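Local coordinates for protein ribonucleoside triphosphate reductase (Lactobacillus leichmannii, PDB 1L1L) that catalyses the adenosylcobalamin-dependent reduction of ribonucleoside triphosphates to 2'-deoxyribonucleoside triphosphates, as a monomeric class II ribonucleotide reductase, at residues Y129-I134 against I459-I464; T112-N117 against F154-K159; Y446-T451 against N539-H544; L101-S104 against Y108-R111; N61-L66 against Q530-T535. One frame throughout, in Å; residues are numbered along the deposited sequence.

Contact 1 (Y129-I134 against I459-I464); sequences YGDSKI and ISREII
R461 reaches out from helix 458-467 and delivers one terminal nitrogen to the backbone carbonyl of D131. Its CB already faces the loop 129-134, and CG lies beside the backbone N, opposite the carbonyl carbon. The aliphatic atoms CB, CG and CD serve as a spacer, since none of them comes within 4.2 Å of any atom in 129-134. The chain bends at chi3 (-67°), which swings the guanidinium over to the loop; NE, like the carbons before it, has no partner there within that distance, and contact starts at CZ, 3.8 Å from D131 O. NH2 then makes the bond itself, 2.6 Å from D131 O, short but bent at the hydrogen (136°). Seen from the acceptor, the donor sits almost exactly along the C=O axis (178°), slightly tilted from the guanidinium plane. NH1 turns to another acceptor, the carbonyl oxygen of Y455, so the two terminal nitrogens span two backbone segments. D131 is the centre of an inverse gamma turn in the loop joining strands 127-128 and 144-145, a tight bend that leaves its carbonyl facing the first turn of the helix. Its carboxylate is only a loose electrostatic partner, with D131 OD2 4.3 Å from R461 NH2, beyond salt-bridge range. A second link runs through one water, which donates to Y129 O at 3.0 Å and accepts from I459 N at 3.0 Å. S132 OG also donates to Y129 O (2.8 Å) and is hydrogen-bonded to the backbone N of E458.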
# COMPACT_ATOMS: atom_id res chain seq x y z
N TYR A 129 24.91 4.39 0.97
CA TYR A 129 23.82 5.16 1.54
C TYR A 129 23.67 6.46 0.76
O TYR A 129 22.57 7.04 0.69
CB TYR A 129 24.09 5.49 3.01
CG TYR A 129 23.74 4.38 3.96
CD1 TYR A 129 24.50 3.21 4.04
CD2 TYR A 129 22.62 4.49 4.79
CE1 TYR A 129 24.16 2.18 4.92
CE2 TYR A 129 22.27 3.47 5.67
CZ TYR A 129 23.03 2.32 5.72
OH TYR A 129 22.64 1.32 6.57
N GLY A 130 24.77 6.92 0.17
CA GLY A 130 24.75 8.15 -0.58
C GLY A 130 24.45 9.30 0.35
O GLY A 130 24.40 9.11 1.57
N ASP A 131 24.26 10.50 -0.20
CA ASP A 131 23.96 11.67 0.62
C ASP A 131 22.48 11.66 0.99
O ASP A 131 21.66 12.27 0.30
CB ASP A 131 24.32 12.95 -0.12
CG ASP A 131 24.16 14.20 0.74
OD1 ASP A 131 24.62 14.18 1.90
OD2 ASP A 131 23.58 15.20 0.26
N SER A 132 22.16 10.97 2.07
CA SER A 132 20.79 10.86 2.54
C SER A 132 20.70 11.34 3.98
O SER A 132 21.72 11.57 4.63
CB SER A 132 20.33 9.40 2.45
OG SER A 132 20.55 8.87 1.16
N LYS A 133 19.47 11.50 4.46
CA LYS A 133 19.25 11.95 5.84
C LYS A 133 19.86 10.97 6.84
O LYS A 133 20.36 11.38 7.90
CB LYS A 133 17.76 12.12 6.10
CG LYS A 133 17.22 13.51 5.76
CD LYS A 133 17.70 14.00 4.40
CE LYS A 133 17.25 15.43 4.13
NZ LYS A 133 17.68 16.35 5.23
N ILE A 134 19.82 9.68 6.51
CA ILE A 134 20.38 8.65 7.37
C ILE A 134 21.68 8.12 6.77
O ILE A 134 21.71 7.63 5.64
CB ILE A 134 19.41 7.47 7.53
CG1 ILE A 134 18.12 7.95 8.21
CG2 ILE A 134 20.07 6.37 8.35
CD1 ILE A 134 17.06 6.87 8.33
N ILE A 459 19.03 7.89 -3.59
CA ILE A 459 18.59 7.03 -4.68
C ILE A 459 17.15 7.30 -5.11
O ILE A 459 16.82 7.16 -6.29
CB ILE A 459 18.75 5.54 -4.29
CG1 ILE A 459 18.47 4.67 -5.51
CG2 ILE A 459 17.83 5.20 -3.12
CD1 ILE A 459 18.74 3.20 -5.28
N SER A 460 16.30 7.68 -4.17
CA SER A 460 14.90 7.97 -4.49
C SER A 460 14.81 9.29 -5.26
O SER A 460 14.10 9.38 -6.27
CB SER A 460 14.06 8.07 -3.20
OG SER A 460 14.10 6.85 -2.46
N ARG A 461 15.54 10.30 -4.80
CA ARG A 461 15.54 11.59 -5.47
C ARG A 461 15.97 11.45 -6.93
O ARG A 461 15.32 11.97 -7.84
CB ARG A 461 16.48 12.58 -4.76
CG ARG A 461 16.00 13.03 -3.38
CD ARG A 461 16.74 14.28 -2.89
NE ARG A 461 18.16 14.05 -2.61
CZ ARG A 461 18.66 13.78 -1.41
NH1 ARG A 461 17.86 13.71 -0.35
NH2 ARG A 461 19.96 13.56 -1.27
N GLU A 462 17.06 10.73 -7.15
CA GLU A 462 17.60 10.54 -8.49
C GLU A 462 16.64 9.80 -9.42
O GLU A 462 16.35 10.27 -10.51
CB GLU A 462 18.93 9.79 -8.42
CG GLU A 462 19.79 10.25 -7.26
CD GLU A 462 21.27 10.30 -7.58
OE1 GLU A 462 21.77 9.40 -8.29
OE2 GLU A 462 21.94 11.24 -7.10
N ILE A 463 16.15 8.64 -8.98
CA ILE A 463 15.24 7.87 -9.80
C ILE A 463 13.95 8.62 -10.12
O ILE A 463 13.43 8.54 -11.23
CB ILE A 463 14.88 6.52 -9.13
CG1 ILE A 463 14.09 5.66 -10.12
CG2 ILE A 463 14.06 6.73 -7.88
CD1 ILE A 463 14.85 5.32 -11.37
N ILE A 464 13.43 9.35 -9.14
CA ILE A 464 12.19 10.11 -9.33
C ILE A 464 12.43 11.25 -10.33
O ILE A 464 11.57 11.52 -11.19
CB ILE A 464 11.69 10.69 -8.00
CG1 ILE A 464 11.25 9.56 -7.08
CG2 ILE A 464 10.53 11.64 -8.25
CD1 ILE A 464 10.91 10.02 -5.70
O HOH W 1 20.52 6.36 -1.44

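Contact 2 (T112-N117 against F154-K159); sequences TGDSLN and FDELMK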
# COMPACT_ATOMS: atom_id res chain seq x y z
N THR A 112 8.37 16.02 7.53
CA THR A 112 8.79 14.63 7.33
C THR A 112 8.93 14.28 5.84
O THR A 112 7.96 14.34 5.09
CB THR A 112 7.78 13.64 7.98
OG1 THR A 112 7.66 13.93 9.38
CG2 THR A 112 8.26 12.20 7.80
N GLY A 113 10.14 13.92 5.43
CA GLY A 113 10.37 13.56 4.04
C GLY A 113 9.73 12.23 3.70
O GLY A 113 9.48 11.42 4.59
N ASP A 114 9.45 12.01 2.41
CA ASP A 114 8.83 10.78 1.94
C ASP A 114 7.41 10.58 2.49
O ASP A 114 6.76 9.58 2.17
CB ASP A 114 9.64 9.53 2.34
CG ASP A 114 11.10 9.60 1.92
OD1 ASP A 114 11.44 10.31 0.95
OD2 ASP A 114 11.92 8.91 2.55
N SER A 115 6.92 11.52 3.29
CA SER A 115 5.61 11.38 3.92
C SER A 115 4.37 11.26 3.02
O SER A 115 3.31 10.86 3.50
CB SER A 115 5.39 12.52 4.92
OG SER A 115 5.41 13.79 4.30
N LEU A 116 4.50 11.58 1.73
CA LEU A 116 3.36 11.51 0.82
C LEU A 116 3.28 10.26 -0.05
O LEU A 116 2.32 10.10 -0.82
CB LEU A 116 3.33 12.75 -0.09
CG LEU A 116 3.14 14.09 0.62
CD1 LEU A 116 3.39 15.25 -0.35
CD2 LEU A 116 1.73 14.17 1.21
N ASN A 117 4.27 9.37 0.06
CA ASN A 117 4.28 8.13 -0.71
C ASN A 117 4.18 6.97 0.27
O ASN A 117 4.88 6.95 1.28
CB ASN A 117 5.57 8.02 -1.53
CG ASN A 117 5.81 9.25 -2.40
OD1 ASN A 117 6.39 10.23 -1.96
ND2 ASN A 117 5.33 9.19 -3.65
N PHE A 154 13.59 -0.53 6.56
CA PHE A 154 13.28 -0.24 7.96
C PHE A 154 12.70 1.19 8.09
O PHE A 154 11.68 1.42 8.73
CB PHE A 154 14.57 -0.36 8.80
CG PHE A 154 14.36 -0.47 10.29
CD1 PHE A 154 13.09 -0.56 10.86
CD2 PHE A 154 15.46 -0.52 11.14
CE1 PHE A 154 12.92 -0.69 12.23
CE2 PHE A 154 15.31 -0.65 12.52
CZ PHE A 154 14.03 -0.74 13.07
N ASP A 155 13.37 2.13 7.43
CA ASP A 155 12.95 3.53 7.49
C ASP A 155 11.55 3.76 6.89
O ASP A 155 10.66 4.28 7.57
CB ASP A 155 14.00 4.40 6.80
CG ASP A 155 13.74 5.90 6.96
OD1 ASP A 155 13.37 6.30 8.07
OD2 ASP A 155 13.91 6.64 5.97
N GLU A 156 11.35 3.35 5.65
CA GLU A 156 10.06 3.53 4.99
C GLU A 156 8.96 2.79 5.74
O GLU A 156 7.82 3.26 5.82
CB GLU A 156 10.14 3.07 3.54
CG GLU A 156 11.13 3.85 2.69
CD GLU A 156 10.96 5.37 2.82
OE1 GLU A 156 9.82 5.85 3.00
OE2 GLU A 156 11.99 6.08 2.72
N LEU A 157 9.29 1.62 6.30
CA LEU A 157 8.29 0.88 7.07
C LEU A 157 7.90 1.67 8.34
O LEU A 157 6.74 1.72 8.70
CB LEU A 157 8.82 -0.51 7.49
CG LEU A 157 8.84 -1.64 6.45
CD1 LEU A 157 9.62 -2.87 7.02
CD2 LEU A 157 7.42 -2.02 6.09
N MET A 158 8.87 2.28 9.02
CA MET A 158 8.53 3.01 10.23
C MET A 158 7.75 4.29 9.89
O MET A 158 7.05 4.81 10.73
CB MET A 158 9.78 3.36 11.04
CG MET A 158 10.24 2.20 11.91
SD MET A 158 11.48 2.75 13.04
CE MET A 158 12.82 3.08 11.91
N LYS A 159 7.89 4.76 8.65
CA LYS A 159 7.18 5.95 8.19
C LYS A 159 5.77 5.55 7.72
O LYS A 159 5.07 6.33 7.07
CB LYS A 159 7.94 6.63 7.05
CG LYS A 159 9.25 7.32 7.48
CD LYS A 159 10.07 7.74 6.27
CE LYS A 159 11.33 8.48 6.68
NZ LYS A 159 12.19 8.81 5.51
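A buried salt-bridge network of D114, D155, E156 and K159 joins the loop leading into strand 119-123 to the C-terminal end of helix 148-158. D114 is the third residue of a type II turn from T112 to S115, and its carboxylate points at the helix. K159 is extended beyond CG and crosses D114 at a slant; its NZ lies 3.0 Å from D114 OD2, approaching from above the carboxylate plane (37° out of it). The same NZ donates to D155 OD2 at 2.8 Å, on the syn side but well out of the carboxylate plane, and has a long ion pair with E156 OE2 at 3.9 Å. D456 adds a further salt bridge to NZ, and its backbone N binds D114 OD1. E156, bent at chi2, brings OE2 to 2.8 Å from D114 OD2, the two carboxylate planes lying 54° apart. Farther along the loop, N117 ND2 binds the carbonyl of C419, whose sulfur is in a disulfide with C119. Two carboxylate oxygens this close would repel if both were charged; the K159 ammonium, with R224 as a second cation on D155 OD1, may offset part of that cost, and the pair could well raise the proton affinity of one member.

Contact 3 (Y446-T451 against N539-H544); sequences YAKRVT and NESIKH
K448 and S541 lie across from each other with the lysine chain running past the serine hydroxyl to the main chain beyond it. The lysine leaves helix 436-450 with CG anti to its own N (chi1 -162°) and turns at chi2 (77°), after which the remaining atoms are extended; this bend carries the ammonium into the loop 539-544. Along the way CD passes S541 OG at 3.7 Å, and CE comes to 3.6 Å from N539 O. NZ then donates to N539 O at 2.9 Å, lying in the carbonyl plane on a lone pair, with a C=O...N angle of 143°. S541 OG stands 3.0 Å from the same NZ, and this hydroxyl is hydrogen-bonded to the carbonyl of R468. The strongest partner of the ammonium is D529 of helix 512-536, which forms a salt bridge with it. A buried lysine is therefore met by both a carboxylate and a carbonyl, which would be expected to favour its charged form. Helix 436-450 lies in the connection from strand 421-424 to strand 471-474, and the loop 539-544 leads from helix 512-536 into strand 545-546. These three strands run parallel and adjacent in one mixed sheet, so the lysine ties helix 436-450 of one parallel crossover to the loop and helix 512-536 of the next, consistent with the alpha/beta barrel of this enzyme family.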
# COMPACT_ATOMS: atom_id res chain seq x y z
N TYR A 446 -2.09 16.19 -9.88
CA TYR A 446 -1.99 16.04 -8.43
C TYR A 446 -0.76 15.17 -8.18
O TYR A 446 0.14 15.54 -7.44
CB TYR A 446 -3.24 15.35 -7.87
CG TYR A 446 -3.25 15.13 -6.37
CD1 TYR A 446 -2.46 14.13 -5.78
CD2 TYR A 446 -4.01 15.94 -5.53
CE1 TYR A 446 -2.43 13.96 -4.38
CE2 TYR A 446 -3.99 15.78 -4.15
CZ TYR A 446 -3.20 14.79 -3.58
OH TYR A 446 -3.18 14.66 -2.21
N ALA A 447 -0.75 14.02 -8.84
CA ALA A 447 0.35 13.06 -8.70
C ALA A 447 1.69 13.69 -9.09
O ALA A 447 2.67 13.61 -8.34
CB ALA A 447 0.08 11.84 -9.56
N LYS A 448 1.71 14.33 -10.25
CA LYS A 448 2.93 14.96 -10.73
C LYS A 448 3.54 15.87 -9.67
O LYS A 448 4.76 15.91 -9.50
CB LYS A 448 2.65 15.79 -11.99
CG LYS A 448 3.90 16.11 -12.78
CD LYS A 448 4.34 14.89 -13.59
CE LYS A 448 5.66 15.14 -14.29
NZ LYS A 448 5.92 14.10 -15.31
N ARG A 449 2.70 16.60 -8.96
CA ARG A 449 3.19 17.50 -7.93
C ARG A 449 3.86 16.76 -6.78
O ARG A 449 4.92 17.16 -6.29
CB ARG A 449 2.07 18.40 -7.42
CG ARG A 449 1.82 19.64 -8.33
CD ARG A 449 0.95 20.70 -7.62
NE ARG A 449 -0.43 20.24 -7.41
CZ ARG A 449 -1.35 20.14 -8.36
NH1 ARG A 449 -1.07 20.47 -9.61
NH2 ARG A 449 -2.57 19.71 -8.05
N VAL A 450 3.25 15.66 -6.34
CA VAL A 450 3.83 14.89 -5.25
C VAL A 450 5.30 14.59 -5.55
O VAL A 450 6.13 14.57 -4.64
CB VAL A 450 3.04 13.56 -5.04
CG1 VAL A 450 3.77 12.67 -4.05
CG2 VAL A 450 1.65 13.87 -4.52
N THR A 451 5.64 14.39 -6.82
CA THR A 451 7.02 14.09 -7.19
C THR A 451 8.02 15.22 -6.89
O THR A 451 9.23 15.05 -7.06
CB THR A 451 7.16 13.72 -8.68
OG1 THR A 451 6.99 14.88 -9.50
CG2 THR A 451 6.12 12.68 -9.05
N ASN A 539 10.85 16.12 -16.53
CA ASN A 539 10.69 14.96 -17.40
C ASN A 539 9.25 14.49 -17.39
O ASN A 539 8.53 14.69 -16.41
CB ASN A 539 11.59 13.82 -16.92
CG ASN A 539 13.05 14.14 -17.08
OD1 ASN A 539 13.52 14.35 -18.19
ND2 ASN A 539 13.78 14.18 -15.97
N GLU A 540 8.82 13.88 -18.49
CA GLU A 540 7.46 13.38 -18.58
C GLU A 540 7.43 12.06 -17.82
O GLU A 540 8.44 11.35 -17.79
CB GLU A 540 7.07 13.15 -20.05
CG GLU A 540 7.33 14.36 -20.93
CD GLU A 540 6.69 14.25 -22.31
OE1 GLU A 540 6.71 13.14 -22.88
OE2 GLU A 540 6.19 15.28 -22.82
N SER A 541 6.31 11.73 -17.20
CA SER A 541 6.17 10.49 -16.44
C SER A 541 6.49 9.25 -17.28
O SER A 541 5.90 9.06 -18.34
CB SER A 541 4.74 10.38 -15.90
OG SER A 541 4.46 11.44 -15.02
N ILE A 542 7.39 8.40 -16.80
CA ILE A 542 7.76 7.19 -17.53
C ILE A 542 6.54 6.28 -17.71
O ILE A 542 6.36 5.64 -18.75
CB ILE A 542 8.91 6.43 -16.81
CG1 ILE A 542 9.41 5.27 -17.69
CG2 ILE A 542 8.46 5.96 -15.44
CD1 ILE A 542 10.64 4.56 -17.13
N LYS A 543 5.68 6.25 -16.70
CA LYS A 543 4.46 5.47 -16.75
C LYS A 543 3.38 6.36 -16.13
O LYS A 543 3.71 7.33 -15.43
CB LYS A 543 4.61 4.17 -15.97
CG LYS A 543 5.64 3.23 -16.60
CD LYS A 543 5.28 2.88 -18.03
CE LYS A 543 6.20 1.81 -18.60
NZ LYS A 543 6.07 0.55 -17.82
N HIS A 544 2.11 6.04 -16.36
CA HIS A 544 1.04 6.90 -15.87
C HIS A 544 -0.15 6.26 -15.18
O HIS A 544 -0.75 6.87 -14.29
CB HIS A 544 0.46 7.70 -17.04
CG HIS A 544 1.49 8.18 -18.01
ND1 HIS A 544 2.18 7.33 -18.84
CD2 HIS A 544 1.91 9.43 -18.32
CE1 HIS A 544 2.99 8.04 -19.62
NE2 HIS A 544 2.84 9.32 -19.32

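Contact 4 (L101-S104 against Y108-R111); sequences LWIS and YQRR
I103, the last residue of helix 98-103, and Q109 of helix 107-110 bring their CA atoms to 5.8 Å across the turn that links the two short helices. I103 supplies the apolar part of the contact. Its CD1 sits 3.3 Å from Y108 CD1, and its CG1 is nearly as near, at 3.4 Å from Y108 CD1, so the end of the isoleucine bears on one ring carbon at a slant. The isoleucine chi1 of -144° falls away from a staggered value, which together with these short distances points to tight, somewhat strained packing. The Y108 ring turns its CD2 edge to one face of the R111 guanidinium. I103 O makes a close carbonyl-to-methylene contact with Q109 CB at 3.0 Å, and this carbonyl takes a hydrogen bond from T106 OG1, the hydroxyl that in turn accepts from Q109 N. With Q109 CG anti to the backbone N (chi1 -179°) and the chain turned at chi2 (-102°), OE1 comes back to the turn, where G105 N is its partner. A water donates to S104 OG at 3.1 Å and, weakly, to Q109 OE1 at 3.3 Å. Several polar atoms of the turn are thus bonded locally, while S104 is also held by helix 48-60 through V55 and R54; the hydrophobic pair and these hydrogen bonds lie side by side.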
# COMPACT_ATOMS: atom_id res chain seq x y z
N LEU A 101 -4.92 11.46 2.37
CA LEU A 101 -6.06 11.98 3.11
C LEU A 101 -5.73 12.18 4.58
O LEU A 101 -6.25 13.09 5.23
CB LEU A 101 -7.29 11.06 3.00
CG LEU A 101 -7.95 10.88 1.63
CD1 LEU A 101 -9.12 9.92 1.73
CD2 LEU A 101 -8.43 12.26 1.11
N TRP A 102 -4.84 11.35 5.10
CA TRP A 102 -4.47 11.44 6.50
C TRP A 102 -3.36 12.42 6.83
O TRP A 102 -3.36 13.00 7.92
CB TRP A 102 -4.08 10.04 7.02
CG TRP A 102 -3.57 10.02 8.43
CD1 TRP A 102 -2.27 9.84 8.84
CD2 TRP A 102 -4.35 10.17 9.63
NE1 TRP A 102 -2.20 9.88 10.22
CE2 TRP A 102 -3.46 10.08 10.72
CE3 TRP A 102 -5.72 10.38 9.88
CZ2 TRP A 102 -3.89 10.20 12.05
CZ3 TRP A 102 -6.14 10.50 11.20
CH2 TRP A 102 -5.23 10.40 12.27
N ILE A 103 -2.43 12.65 5.91
CA ILE A 103 -1.29 13.51 6.21
C ILE A 103 -1.05 14.73 5.30
O ILE A 103 -0.24 15.59 5.62
CB ILE A 103 0.01 12.66 6.26
CG1 ILE A 103 0.95 13.19 7.34
CG2 ILE A 103 0.70 12.66 4.90
CD1 ILE A 103 0.48 12.88 8.74
N SER A 104 -1.74 14.79 4.17
CA SER A 104 -1.57 15.89 3.23
C SER A 104 -1.97 17.22 3.88
O SER A 104 -3.09 17.35 4.39
CB SER A 104 -2.40 15.64 1.97
OG SER A 104 -2.14 16.59 0.96
N TYR A 108 3.02 17.48 10.34
CA TYR A 108 3.90 16.33 10.29
C TYR A 108 4.44 16.17 8.87
O TYR A 108 5.64 16.01 8.67
CB TYR A 108 3.16 15.05 10.68
CG TYR A 108 3.97 13.79 10.42
CD1 TYR A 108 3.76 13.03 9.26
CD2 TYR A 108 4.96 13.38 11.31
CE1 TYR A 108 4.52 11.89 9.01
CE2 TYR A 108 5.72 12.24 11.06
CZ TYR A 108 5.49 11.50 9.91
OH TYR A 108 6.22 10.35 9.69
N GLN A 109 3.54 16.23 7.90
CA GLN A 109 3.91 16.09 6.50
C GLN A 109 5.02 17.05 6.12
O GLN A 109 6.06 16.65 5.60
CB GLN A 109 2.68 16.31 5.61
CG GLN A 109 2.94 16.16 4.13
CD GLN A 109 3.05 17.49 3.43
OE1 GLN A 109 2.08 18.26 3.35
NE2 GLN A 109 4.24 17.79 2.92
N ARG A 110 4.81 18.33 6.39
CA ARG A 110 5.80 19.33 6.05
C ARG A 110 7.14 19.14 6.75
O ARG A 110 8.17 19.60 6.25
CB ARG A 110 5.23 20.74 6.30
CG ARG A 110 4.05 21.05 5.37
CD ARG A 110 3.66 22.52 5.37
NE ARG A 110 2.42 22.76 6.11
CZ ARG A 110 2.30 22.67 7.43
NH1 ARG A 110 3.35 22.34 8.17
NH2 ARG A 110 1.13 22.91 8.01
N ARG A 111 7.15 18.45 7.89
CA ARG A 111 8.41 18.22 8.59
C ARG A 111 8.92 16.78 8.47
O ARG A 111 9.81 16.36 9.22
CB ARG A 111 8.30 18.60 10.07
CG ARG A 111 7.57 17.58 10.94
CD ARG A 111 8.01 17.71 12.39
NE ARG A 111 7.35 16.74 13.25
CZ ARG A 111 6.07 16.79 13.59
NH1 ARG A 111 5.30 17.78 13.15
NH2 ARG A 111 5.54 15.86 14.37
O HOH W 2 0.71 17.59 0.39

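Contact 5 (N61-L66 against Q530-T535); sequences NLDPRL and QDYSKT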
# COMPACT_ATOMS: atom_id res chain seq x y z
N ASN A 61 0.32 23.53 -3.08
CA ASN A 61 1.48 24.29 -2.65
C ASN A 61 2.81 23.58 -2.86
O ASN A 61 3.85 24.03 -2.35
CB ASN A 61 1.33 24.70 -1.19
CG ASN A 61 0.28 25.79 -1.00
OD1 ASN A 61 0.29 26.79 -1.71
ND2 ASN A 61 -0.62 25.59 -0.05
N LEU A 62 2.77 22.48 -3.60
CA LEU A 62 3.97 21.73 -3.90
C LEU A 62 4.50 22.13 -5.27
O LEU A 62 5.68 21.93 -5.57
CB LEU A 62 3.70 20.22 -3.89
CG LEU A 62 3.59 19.55 -2.52
CD1 LEU A 62 3.28 18.06 -2.71
CD2 LEU A 62 4.90 19.72 -1.75
N ASP A 63 3.63 22.70 -6.11
CA ASP A 63 4.04 23.13 -7.44
C ASP A 63 5.35 23.91 -7.28
O ASP A 63 5.42 24.88 -6.53
CB ASP A 63 2.97 24.01 -8.10
CG ASP A 63 3.28 24.29 -9.57
OD1 ASP A 63 4.37 24.83 -9.86
OD2 ASP A 63 2.44 23.97 -10.43
N PRO A 64 6.41 23.47 -7.96
CA PRO A 64 7.73 24.10 -7.89
C PRO A 64 7.80 25.57 -8.34
O PRO A 64 8.64 26.32 -7.86
CB PRO A 64 8.59 23.19 -8.76
CG PRO A 64 7.63 22.76 -9.81
CD PRO A 64 6.39 22.44 -9.02
N ARG A 65 6.92 25.96 -9.26
CA ARG A 65 6.90 27.34 -9.75
C ARG A 65 6.63 28.32 -8.62
O ARG A 65 7.13 29.44 -8.62
CB ARG A 65 5.84 27.49 -10.84
CG ARG A 65 6.22 26.84 -12.16
CD ARG A 65 5.07 26.89 -13.14
NE ARG A 65 3.91 26.12 -12.68
CZ ARG A 65 2.76 26.04 -13.33
NH1 ARG A 65 2.61 26.69 -14.48
NH2 ARG A 65 1.77 25.32 -12.85
N LEU A 66 5.84 27.88 -7.64
CA LEU A 66 5.51 28.71 -6.49
C LEU A 66 6.75 29.01 -5.65
O LEU A 66 6.68 29.75 -4.66
CB LEU A 66 4.47 28.01 -5.61
CG LEU A 66 3.06 27.82 -6.17
CD1 LEU A 66 2.25 26.91 -5.22
CD2 LEU A 66 2.37 29.17 -6.34
N GLN A 530 1.95 15.39 -20.44
CA GLN A 530 2.84 16.01 -21.42
C GLN A 530 2.83 17.53 -21.28
O GLN A 530 3.88 18.17 -21.20
CB GLN A 530 2.44 15.62 -22.85
CG GLN A 530 2.55 14.13 -23.14
CD GLN A 530 2.12 13.78 -24.56
OE1 GLN A 530 1.08 14.25 -25.03
NE2 GLN A 530 2.91 12.96 -25.23
N ASP A 531 1.64 18.12 -21.25
CA ASP A 531 1.52 19.57 -21.13
C ASP A 531 2.09 20.10 -19.81
O ASP A 531 2.84 21.07 -19.81
CB ASP A 531 0.06 20.01 -21.28
CG ASP A 531 -0.58 19.51 -22.57
OD1 ASP A 531 0.16 19.10 -23.50
OD2 ASP A 531 -1.83 19.54 -22.67
N TYR A 532 1.75 19.44 -18.70
CA TYR A 532 2.23 19.88 -17.39
C TYR A 532 3.74 19.72 -17.25
O TYR A 532 4.38 20.47 -16.52
CB TYR A 532 1.52 19.09 -16.28
CG TYR A 532 1.55 19.74 -14.90
CD1 TYR A 532 1.70 21.12 -14.74
CD2 TYR A 532 1.37 18.97 -13.75
CE1 TYR A 532 1.67 21.71 -13.48
CE2 TYR A 532 1.33 19.55 -12.48
CZ TYR A 532 1.48 20.92 -12.35
OH TYR A 532 1.44 21.49 -11.10
N SER A 533 4.30 18.75 -17.96
CA SER A 533 5.73 18.51 -17.91
C SER A 533 6.42 19.69 -18.61
O SER A 533 7.46 20.16 -18.17
CB SER A 533 6.08 17.20 -18.62
OG SER A 533 5.48 16.10 -17.94
N LYS A 534 5.82 20.16 -19.69
CA LYS A 534 6.35 21.29 -20.43
C LYS A 534 6.36 22.52 -19.53
O LYS A 534 7.41 23.12 -19.29
CB LYS A 534 5.49 21.55 -21.67
CG LYS A 534 5.83 22.84 -22.42
CD LYS A 534 7.31 22.90 -22.76
CE LYS A 534 7.69 24.19 -23.47
NZ LYS A 534 9.16 24.23 -23.70
N THR A 535 5.19 22.87 -19.01
CA THR A 535 5.03 24.02 -18.13
C THR A 535 6.04 24.05 -16.98
O THR A 535 6.63 25.08 -16.69
CB THR A 535 3.62 24.06 -17.53
OG1 THR A 535 2.65 24.26 -18.56
CG2 THR A 535 3.52 25.17 -16.52
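D63 and Y532 face each other across a wide backbone gap: their CA atoms are 10.6 Å apart, and those of R65 and T535 9.2 Å, so the link between the 61-66 loop, which turns into a 3-10 segment at P64, and helix 512-536 is made by side chains, mainly the long Y532 reaching D63. D63 is gripped on both oxygens. OD1 accepts from R65 N at 2.9 Å, closing an Asx turn, and also from R65 NE at 3.1 Å in a nearly straight bond (171°). OD2 takes R65 NH2 at 2.9 Å, again nearly straight (169°), so the guanidinium binds the carboxylate side-on, NE to one oxygen and NH2 to the other, with both acceptors in its plane. Across the contact Y532 OH donates to the same OD2 at 2.8 Å, from the face opposite that used by NH2. This leaves two donors on each oxygen, which probably favours the ionised acid and restricts its rotation. CG of D63 is anti to the backbone N (chi1 -171°), a setting that carries the carboxylate over to the tyrosine. R65 NH2 also lies in plane at the ring edge, 3.7 Å from Y532 CE1. T535 CG2 is modelled against the guanidinium, but that approach is too close to rely on. Helix 436-450 closes the polar end: R449 NH1 hydrogen-bonds Y532 OH, and R445 makes a cation-pi contact with the ring. L74 and L78 of helix 72-90 pack on R65, which also touches L536, the last residue of helix 512-536.

How the contacts relate
From the N terminus, contact 5 opens first, at 61-66, and does not close until 530-535; contacts 4, 2 and 1 all lie within its span. Contact 4 closes a turn of three residues, and contact 2 opens directly after it, closing at helix 148-158. Contact 1 opens within contact 2 and closes beyond it, at helix 458-467, so the two cross. Contact 3 starts at 446-451, just before contact 1 ends, and closes at 539-544, crossing both contact 1 and contact 5. Contacts 3 and 5 meet at R449 and Y532, while L116 of contact 2 packs on L62 of contact 5, joining the loop after helix 48-60 to the one leading into strand 119-123.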